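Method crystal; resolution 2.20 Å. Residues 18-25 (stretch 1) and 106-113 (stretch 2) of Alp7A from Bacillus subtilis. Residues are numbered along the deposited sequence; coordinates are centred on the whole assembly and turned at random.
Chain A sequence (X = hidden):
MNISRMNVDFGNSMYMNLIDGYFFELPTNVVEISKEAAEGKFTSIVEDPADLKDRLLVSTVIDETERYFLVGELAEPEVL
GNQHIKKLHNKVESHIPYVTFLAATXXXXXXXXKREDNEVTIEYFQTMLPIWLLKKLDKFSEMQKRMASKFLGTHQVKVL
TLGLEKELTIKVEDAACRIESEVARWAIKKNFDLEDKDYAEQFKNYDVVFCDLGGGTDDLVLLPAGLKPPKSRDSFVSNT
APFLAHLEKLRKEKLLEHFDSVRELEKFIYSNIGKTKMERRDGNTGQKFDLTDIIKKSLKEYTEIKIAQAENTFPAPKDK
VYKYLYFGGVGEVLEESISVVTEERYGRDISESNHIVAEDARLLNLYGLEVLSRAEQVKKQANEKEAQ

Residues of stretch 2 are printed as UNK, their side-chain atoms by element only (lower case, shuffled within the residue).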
# COMPACT_ATOMS: atom_id res chain seq x y z
N LEU A 18 6.17 -0.04 -7.60
CA LEU A 18 7.09 -0.83 -8.39
C LEU A 18 7.45 -0.06 -9.65
O LEU A 18 6.57 0.39 -10.41
CB LEU A 18 6.47 -2.18 -8.77
CG LEU A 18 6.18 -3.25 -7.72
CD1 LEU A 18 5.15 -4.25 -8.27
CD2 LEU A 18 7.48 -3.96 -7.40
N ILE A 19 8.74 0.12 -9.87
CA ILE A 19 9.22 0.83 -11.05
C ILE A 19 10.06 -0.11 -11.87
O ILE A 19 11.13 -0.51 -11.44
CB ILE A 19 10.04 2.07 -10.67
CG1 ILE A 19 9.21 2.98 -9.74
CG2 ILE A 19 10.46 2.81 -11.90
CD1 ILE A 19 10.00 4.11 -9.13
N ASP A 20 9.55 -0.43 -13.07
CA ASP A 20 10.07 -1.50 -13.92
C ASP A 20 10.45 -2.73 -13.11
O ASP A 20 11.53 -3.28 -13.27
CB ASP A 20 11.28 -1.01 -14.74
CG ASP A 20 10.88 -0.04 -15.85
OD1 ASP A 20 9.71 -0.10 -16.30
OD2 ASP A 20 11.73 0.78 -16.28
N GLY A 21 9.54 -3.15 -12.22
CA GLY A 21 9.75 -4.34 -11.41
C GLY A 21 10.61 -4.12 -10.18
O GLY A 21 10.84 -5.04 -9.40
N TYR A 22 11.09 -2.90 -9.99
CA TYR A 22 11.88 -2.60 -8.81
C TYR A 22 11.02 -2.04 -7.69
O TYR A 22 10.34 -1.01 -7.84
CB TYR A 22 13.01 -1.62 -9.17
CG TYR A 22 13.92 -1.28 -8.01
CD1 TYR A 22 14.91 -2.15 -7.59
CD2 TYR A 22 13.78 -0.08 -7.33
CE1 TYR A 22 15.75 -1.83 -6.52
CE2 TYR A 22 14.61 0.25 -6.27
CZ TYR A 22 15.59 -0.63 -5.87
OH TYR A 22 16.40 -0.28 -4.81
N PHE A 23 11.08 -2.71 -6.54
CA PHE A 23 10.34 -2.31 -5.35
C PHE A 23 11.10 -1.41 -4.37
O PHE A 23 12.27 -1.65 -4.05
CB PHE A 23 9.85 -3.57 -4.60
CG PHE A 23 9.13 -3.26 -3.32
CD1 PHE A 23 7.77 -2.96 -3.33
CD2 PHE A 23 9.81 -3.26 -2.10
CE1 PHE A 23 7.09 -2.66 -2.15
CE2 PHE A 23 9.14 -2.96 -0.91
CZ PHE A 23 7.78 -2.66 -0.93
N PHE A 24 10.43 -0.36 -3.90
CA PHE A 24 10.84 0.34 -2.68
C PHE A 24 9.62 1.05 -2.12
O PHE A 24 8.61 1.18 -2.80
CB PHE A 24 12.00 1.34 -2.93
CG PHE A 24 11.63 2.52 -3.79
CD1 PHE A 24 11.05 3.65 -3.22
CD2 PHE A 24 11.88 2.51 -5.15
CE1 PHE A 24 10.71 4.75 -4.01
CE2 PHE A 24 11.56 3.62 -5.94
CZ PHE A 24 10.97 4.74 -5.36
N GLU A 25 9.72 1.47 -0.87
CA GLU A 25 8.62 2.12 -0.18
C GLU A 25 9.14 3.24 0.73
O GLU A 25 10.31 3.27 1.07
CB GLU A 25 7.81 1.11 0.62
CG GLU A 25 8.62 0.17 1.49
CD GLU A 25 7.74 -0.78 2.31
OE1 GLU A 25 6.54 -0.51 2.43
OE2 GLU A 25 8.25 -1.79 2.85
N UNK A 106 12.08 10.94 -8.40
CA UNK A 106 13.39 11.59 -8.39
C UNK A 106 14.41 10.72 -7.67
O UNK A 106 15.58 10.65 -8.06
c UNK A 106 13.29 12.96 -7.74
N UNK A 107 13.95 10.04 -6.62
CA UNK A 107 14.80 9.11 -5.90
C UNK A 107 15.26 7.96 -6.79
O UNK A 107 16.44 7.60 -6.82
c UNK A 107 14.82 7.38 -4.09
o UNK A 107 16.89 4.16 -2.51
c UNK A 107 16.08 7.55 -3.52
c UNK A 107 14.96 5.03 -3.59
c UNK A 107 14.08 8.55 -4.68
c UNK A 107 14.28 6.11 -4.12
c UNK A 107 16.21 5.23 -3.03
c UNK A 107 16.78 6.48 -2.99
N UNK A 108 14.31 7.37 -7.51
CA UNK A 108 14.63 6.26 -8.40
C UNK A 108 15.59 6.72 -9.49
O UNK A 108 16.51 5.99 -9.87
o UNK A 108 14.34 1.35 -12.57
c UNK A 108 14.01 3.69 -12.20
c UNK A 108 13.63 4.53 -9.96
c UNK A 108 14.11 2.40 -11.70
c UNK A 108 13.75 3.22 -9.48
c UNK A 108 13.98 2.16 -10.34
c UNK A 108 13.37 5.67 -9.01
c UNK A 108 13.76 4.74 -11.33
N UNK A 109 15.39 7.94 -9.99
CA UNK A 109 16.27 8.49 -11.01
C UNK A 109 17.69 8.65 -10.48
O UNK A 109 18.66 8.33 -11.18
n UNK A 109 18.68 10.48 -13.65
c UNK A 109 15.76 9.84 -11.52
o UNK A 109 18.13 11.60 -11.77
c UNK A 109 17.81 10.85 -12.70
c UNK A 109 16.39 10.28 -12.83
N UNK A 110 17.81 9.14 -9.25
CA UNK A 110 19.13 9.34 -8.63
C UNK A 110 19.81 8.01 -8.36
O UNK A 110 21.01 7.88 -8.52
c UNK A 110 19.00 10.14 -7.35
N UNK A 111 19.02 7.02 -7.93
CA UNK A 111 19.55 5.70 -7.62
C UNK A 111 20.02 4.96 -8.86
O UNK A 111 21.14 4.46 -8.89
c UNK A 111 18.48 4.85 -6.89
c UNK A 111 19.97 3.68 -5.22
c UNK A 111 17.72 2.71 -5.79
c UNK A 111 18.92 3.50 -6.32
N UNK A 112 19.18 4.89 -9.89
CA UNK A 112 19.46 4.03 -11.04
C UNK A 112 19.89 4.76 -12.31
O UNK A 112 20.23 4.11 -13.30
c UNK A 112 18.23 3.18 -11.37
c UNK A 112 18.51 1.20 -9.82
n UNK A 112 18.35 -1.15 -8.83
c UNK A 112 17.65 2.41 -10.19
c UNK A 112 17.69 0.19 -9.01
N UNK A 113 19.86 6.09 -12.31
CA UNK A 113 20.16 6.84 -13.52
C UNK A 113 21.43 7.69 -13.48
O UNK A 113 22.22 7.62 -12.55
O HOH W 1 14.26 -1.37 -12.10
O HOH W 2 15.73 1.77 -2.76

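Position 106 carries a single side-chain carbon, CB, which is 8.9 Å from F24 CZ, its nearest neighbour in stretch 1; one carbon and nothing beyond it makes this A106, a buried residue of the helix that takes no part in the contact.

At position 107 one carbon leads to a ring of six carbons bearing an oxygen, and the edge of that ring points at the face of F24. This is Y107, and Y107 CD2 is 3.8 Å from F24 CZ. The pair is edge-to-face, with ring planes at 80° and centroids 5.1 Å apart. Its hydroxyl reaches water 2, 2.7 Å from Y107 OH, and the same water lies 3.0 Å from Y22 OH, so the two phenols are bridged by hydrogen bonds.

Position 108 repeats the pattern of one carbon, a six-carbon ring and one oxygen, but here the ring lies among I19, Y22 and F24. It is Y108. I19 CG2 sits over its face, 3.6 Å from the centroid of the Y108 ring and 11° off the normal, a well-centred CH-pi contact. Y22 CD2 meets Y108 CE1 at 3.8 Å near the plane of the Y108 ring, while F24 CE2 lies 4.1 Å from Y108 CB. Water 1 is hydrogen-bonded to Y108 OH at 2.8 Å and donates a weak bond to I19 O at 3.3 Å, tying the phenol to the turn.

Position 109 has three carbons in a row; one oxygen and one nitrogen on the third make an amide: Q109, which is out of reach of stretch 1.

Position 110 again shows one carbon, far from the strand: A110.

At position 111 four carbons fork at the second, and one branch reaches the hydroxyl of Y22. This is L111, with L111 CD2 3.4 Å from Y22 OH.

Position 112 extends four carbons in a row to a nitrogen, and the chain lies over the face of the Y22 ring. It is K112. K112 CE is 3.8 Å from the centroid of the Y22 ring, and Y22 CE1 is 3.5 Å from K112 NZ, an off-centre cation-pi contact.

Position 113 has no side-chain atoms and is G113, where the chain leaves helical geometry.

The contact is therefore largely aromatic and apolar, with K112 adding an off-centre cation-pi contact to Y22, and without direct hydrogen bonds. The type I' turn from I19 to Y22 and the following strand offer I19, Y22 and F24 to the helix, Y108 touches all three, and two waters serve the phenol oxygens.

Stretch 2 106-113: AYYQALKG
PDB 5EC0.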